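Local coordinates for protein cruciferin (Brassica napus, PDB 3KGL) that probably serves as a seed storage protein of the 11S globulin family, a nutrient reservoir for the seed, at residues G54-L66 against Q185-G199. Residues are numbered along the deposited sequence; the frame is centred on the assembly and turned at random.
With GOL (glycerol), chain G.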
# COMPACT_ATOMS: atom_id res chain seq x y z
N GLY A 54 11.58 31.30 -20.67
CA GLY A 54 11.12 29.94 -20.88
C GLY A 54 10.02 29.53 -19.93
O GLY A 54 10.14 29.65 -18.72
N LEU A 55 8.94 29.03 -20.51
CA LEU A 55 7.80 28.57 -19.74
C LEU A 55 7.67 27.06 -19.87
O LEU A 55 7.62 26.54 -20.99
CB LEU A 55 6.52 29.25 -20.23
CG LEU A 55 5.21 28.62 -19.74
CD1 LEU A 55 5.18 28.59 -18.21
CD2 LEU A 55 4.00 29.37 -20.29
N TYR A 56 7.64 26.37 -18.73
CA TYR A 56 7.30 24.95 -18.69
C TYR A 56 5.79 24.82 -18.46
O TYR A 56 5.29 25.23 -17.42
CB TYR A 56 8.07 24.23 -17.59
CG TYR A 56 7.63 22.79 -17.41
CD1 TYR A 56 8.32 21.75 -18.01
CD2 TYR A 56 6.51 22.48 -16.65
CE1 TYR A 56 7.92 20.44 -17.86
CE2 TYR A 56 6.10 21.16 -16.50
CZ TYR A 56 6.81 20.15 -17.10
OH TYR A 56 6.40 18.84 -16.95
N LEU A 57 5.07 24.26 -19.43
CA LEU A 57 3.61 24.33 -19.48
C LEU A 57 2.97 23.33 -18.55
O LEU A 57 3.51 22.25 -18.33
CB LEU A 57 3.13 24.13 -20.92
CG LEU A 57 3.47 25.27 -21.89
CD1 LEU A 57 3.21 24.88 -23.32
CD2 LEU A 57 2.66 26.49 -21.54
N PRO A 58 1.79 23.68 -18.02
CA PRO A 58 1.04 22.95 -16.99
C PRO A 58 0.94 21.45 -17.26
O PRO A 58 0.41 21.01 -18.29
CB PRO A 58 -0.35 23.58 -17.05
CG PRO A 58 -0.12 24.92 -17.52
CD PRO A 58 1.03 24.85 -18.49
N SER A 59 1.44 20.67 -16.30
CA SER A 59 1.35 19.22 -16.34
C SER A 59 0.94 18.71 -14.96
O SER A 59 1.31 19.29 -13.93
CB SER A 59 2.70 18.60 -16.74
OG SER A 59 3.64 18.64 -15.67
N PHE A 60 0.18 17.62 -14.95
CA PHE A 60 -0.09 16.93 -13.70
C PHE A 60 0.32 15.45 -13.77
O PHE A 60 0.36 14.85 -14.85
CB PHE A 60 -1.55 17.11 -13.23
CG PHE A 60 -2.58 16.36 -14.05
CD1 PHE A 60 -2.76 15.00 -13.90
CD2 PHE A 60 -3.39 17.03 -14.94
CE1 PHE A 60 -3.71 14.33 -14.63
CE2 PHE A 60 -4.35 16.36 -15.68
CZ PHE A 60 -4.50 15.01 -15.53
N PHE A 61 0.61 14.89 -12.61
CA PHE A 61 1.16 13.55 -12.52
C PHE A 61 0.25 12.59 -11.77
O PHE A 61 -0.66 13.02 -11.07
CB PHE A 61 2.53 13.60 -11.86
CG PHE A 61 3.53 14.35 -12.67
CD1 PHE A 61 4.41 13.68 -13.50
CD2 PHE A 61 3.57 15.74 -12.62
CE1 PHE A 61 5.33 14.37 -14.27
CE2 PHE A 61 4.49 16.44 -13.39
CZ PHE A 61 5.37 15.76 -14.21
N SER A 62 0.52 11.30 -11.92
CA SER A 62 -0.27 10.24 -11.30
C SER A 62 0.36 9.77 -9.98
O SER A 62 -0.15 8.87 -9.31
CB SER A 62 -0.43 9.06 -12.26
OG SER A 62 0.83 8.50 -12.62
N THR A 63 1.48 10.39 -9.62
CA THR A 63 2.20 10.03 -8.41
C THR A 63 2.58 11.29 -7.66
O THR A 63 2.53 12.39 -8.21
CB THR A 63 3.52 9.36 -8.75
OG1 THR A 63 4.39 10.32 -9.36
CG2 THR A 63 3.28 8.19 -9.69
N ALA A 64 2.98 11.12 -6.41
CA ALA A 64 3.51 12.24 -5.64
C ALA A 64 4.75 12.83 -6.33
O ALA A 64 5.46 12.16 -7.07
CB ALA A 64 3.86 11.77 -4.25
N LYS A 65 4.99 14.11 -6.08
CA LYS A 65 6.08 14.81 -6.73
C LYS A 65 6.71 15.68 -5.66
O LYS A 65 6.02 16.40 -4.95
CB LYS A 65 5.52 15.70 -7.85
CG LYS A 65 6.50 16.00 -8.97
CD LYS A 65 5.86 16.79 -10.12
CE LYS A 65 6.13 18.29 -10.02
NZ LYS A 65 6.51 18.92 -11.34
N LEU A 66 8.02 15.58 -5.53
CA LEU A 66 8.74 16.46 -4.63
C LEU A 66 9.83 17.11 -5.45
O LEU A 66 10.72 16.44 -5.96
CB LEU A 66 9.31 15.67 -3.45
CG LEU A 66 9.21 16.28 -2.05
CD1 LEU A 66 10.07 15.51 -1.06
CD2 LEU A 66 9.61 17.74 -2.07
N GLN A 185 -0.45 5.97 -3.71
CA GLN A 185 -1.17 7.05 -4.40
C GLN A 185 -1.15 6.99 -5.93
O GLN A 185 -2.03 7.54 -6.59
CB GLN A 185 -0.64 8.40 -3.96
CG GLN A 185 -0.04 8.35 -2.61
CD GLN A 185 0.60 9.63 -2.28
OE1 GLN A 185 -0.08 10.66 -2.14
NE2 GLN A 185 1.94 9.62 -2.18
N ASN A 186 -0.13 6.36 -6.48
CA ASN A 186 -0.09 6.10 -7.91
C ASN A 186 -1.03 4.95 -8.19
O ASN A 186 -0.77 3.82 -7.78
CB ASN A 186 1.33 5.75 -8.32
CG ASN A 186 1.45 5.38 -9.78
OD1 ASN A 186 0.71 5.86 -10.63
ND2 ASN A 186 2.40 4.54 -10.08
N GLN A 187 -2.14 5.23 -8.86
CA GLN A 187 -3.16 4.23 -9.09
C GLN A 187 -2.84 3.52 -10.39
O GLN A 187 -3.52 2.58 -10.79
CB GLN A 187 -4.53 4.90 -9.21
CG GLN A 187 -5.63 4.17 -8.46
CD GLN A 187 -5.45 4.22 -6.96
OE1 GLN A 187 -4.33 4.32 -6.48
NE2 GLN A 187 -6.54 4.17 -6.23
N LEU A 188 -1.79 3.99 -11.04
CA LEU A 188 -1.47 3.50 -12.36
C LEU A 188 -0.38 2.44 -12.38
O LEU A 188 -0.66 1.26 -12.22
CB LEU A 188 -1.16 4.67 -13.31
CG LEU A 188 -2.33 5.28 -14.10
CD1 LEU A 188 -3.58 5.34 -13.29
CD2 LEU A 188 -1.96 6.67 -14.63
N ASP A 189 0.87 2.88 -12.54
CA ASP A 189 1.92 2.06 -13.14
C ASP A 189 3.30 2.28 -12.62
O ASP A 189 3.60 3.30 -12.02
CB ASP A 189 2.03 2.43 -14.61
CG ASP A 189 1.59 1.35 -15.48
OD1 ASP A 189 1.22 0.29 -14.93
OD2 ASP A 189 1.63 1.55 -16.70
N ARG A 190 4.18 1.34 -12.94
CA ARG A 190 5.59 1.49 -12.61
C ARG A 190 6.35 2.52 -13.46
O ARG A 190 7.57 2.59 -13.40
CB ARG A 190 6.29 0.14 -12.68
CG ARG A 190 7.42 0.00 -11.71
CD ARG A 190 6.92 -0.10 -10.28
NE ARG A 190 8.01 -0.43 -9.38
CZ ARG A 190 7.86 -0.68 -8.09
NH1 ARG A 190 6.64 -0.64 -7.55
NH2 ARG A 190 8.92 -0.98 -7.34
N ASN A 191 5.64 3.32 -14.25
CA ASN A 191 6.23 4.46 -14.96
C ASN A 191 5.74 5.81 -14.42
O ASN A 191 4.66 5.90 -13.82
CB ASN A 191 5.96 4.43 -16.46
CG ASN A 191 6.04 3.06 -17.05
OD1 ASN A 191 7.05 2.67 -17.66
ND2 ASN A 191 4.97 2.30 -16.88
N PRO A 192 6.55 6.87 -14.62
CA PRO A 192 6.10 8.22 -14.31
C PRO A 192 5.23 8.66 -15.46
O PRO A 192 5.54 8.36 -16.59
CB PRO A 192 7.41 9.01 -14.31
CG PRO A 192 8.26 8.28 -15.23
CD PRO A 192 7.98 6.85 -14.95
N ARG A 193 4.11 9.31 -15.18
CA ARG A 193 3.24 9.70 -16.27
C ARG A 193 2.83 11.15 -16.18
O ARG A 193 1.99 11.52 -15.36
CB ARG A 193 2.02 8.80 -16.35
CG ARG A 193 2.37 7.39 -16.72
CD ARG A 193 1.18 6.69 -17.29
NE ARG A 193 1.39 5.25 -17.41
CZ ARG A 193 1.56 4.63 -18.57
NH1 ARG A 193 1.56 5.30 -19.70
NH2 ARG A 193 1.73 3.32 -18.59
N PRO A 194 3.44 11.98 -17.02
CA PRO A 194 3.06 13.37 -17.15
C PRO A 194 1.74 13.41 -17.89
O PRO A 194 1.53 12.65 -18.84
CB PRO A 194 4.15 13.96 -18.04
CG PRO A 194 5.16 12.88 -18.24
CD PRO A 194 4.46 11.60 -18.00
N PHE A 195 0.84 14.27 -17.45
CA PHE A 195 -0.34 14.57 -18.24
C PHE A 195 -0.23 16.00 -18.66
O PHE A 195 -0.27 16.91 -17.82
CB PHE A 195 -1.61 14.32 -17.45
CG PHE A 195 -1.97 12.86 -17.32
CD1 PHE A 195 -2.94 12.30 -18.13
CD2 PHE A 195 -1.33 12.06 -16.40
CE1 PHE A 195 -3.26 10.97 -18.01
CE2 PHE A 195 -1.66 10.73 -16.27
CZ PHE A 195 -2.63 10.19 -17.08
N TYR A 196 -0.05 16.20 -19.96
CA TYR A 196 0.23 17.51 -20.51
C TYR A 196 -1.04 18.24 -20.90
O TYR A 196 -1.83 17.77 -21.71
CB TYR A 196 1.19 17.36 -21.69
CG TYR A 196 2.59 16.99 -21.26
CD1 TYR A 196 3.33 17.87 -20.50
CD2 TYR A 196 3.15 15.77 -21.61
CE1 TYR A 196 4.61 17.55 -20.09
CE2 TYR A 196 4.44 15.44 -21.19
CZ TYR A 196 5.16 16.34 -20.44
OH TYR A 196 6.44 16.07 -20.01
N LEU A 197 -1.24 19.41 -20.31
CA LEU A 197 -2.42 20.22 -20.61
C LEU A 197 -2.32 21.03 -21.93
O LEU A 197 -3.34 21.34 -22.55
CB LEU A 197 -2.72 21.14 -19.44
CG LEU A 197 -3.61 20.64 -18.31
CD1 LEU A 197 -3.29 19.20 -18.04
CD2 LEU A 197 -3.41 21.49 -17.05
N ALA A 198 -1.12 21.38 -22.35
CA ALA A 198 -0.96 22.30 -23.47
C ALA A 198 0.10 21.84 -24.44
O ALA A 198 -0.16 21.65 -25.64
CB ALA A 198 -0.62 23.67 -22.97
N GLY A 199 1.31 21.70 -23.91
CA GLY A 199 2.46 21.32 -24.70
C GLY A 199 2.27 20.05 -25.50
O GLY A 199 1.65 19.07 -25.04
C1 GOL G . 8.34 15.44 -16.05
O1 GOL G . 7.87 16.52 -16.83
C2 GOL G . 8.08 14.20 -16.89
O2 GOL G . 8.12 14.55 -18.27
C3 GOL G . 9.03 13.04 -16.62
O3 GOL G . 8.95 12.15 -17.72
O HOH W 1 1.79 21.27 -21.00
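Y56 and Y196 meet at about a right angle inside the N-terminal cupin barrel of this 11S globulin, where strand 54-61 pairs antiparallel with the short strand 194-196. The Y56 hydroxyl comes within 3.8 Å of Y196 CE1; with CG anti to the backbone N (chi1 173°), OH also reaches S59 OG in a hydrogen bond. Both tyrosine hydroxyls hold a glycerol, probably from the crystallisation liquor, through its O1 and O2 respectively. L57 CD1 rests on A198 CB and G199. P58 O accepts from L197 N at 3.1 Å and from a water that links it to G199 N, while P58 CB packs on L197 CD2. S59 CB, on the glycerol side of the sheet, touches Y196 CD1. F60 lies on the opposite face, its N and O bonded to O and N of F195 (3.0 and 2.7 Å). F195 CB sits over the F60 ring in a CH-pi contact, 3.6 Å from the centroid; the two rings are nearly parallel but slid apart, and L197 CD1 approaches F60 CD2. An alanine at F60 is likely to leave F195 CB and L197 CD1 without the ring they pack on. F61 CE1 touches P194. R193 forms salt bridges to D362 OD2 of the second subunit through NH1 and to D189 OD2 through NH2, the latter in the guanidinium plane and on the carboxylate's anti lone pair. N186 OD1 closes an Asx turn with L188 N and receives a weak bond from S62 OG; T63 and N186 run side by side, pointing the same way, and N186 ND2 donates to D189 O at 2.6 Å.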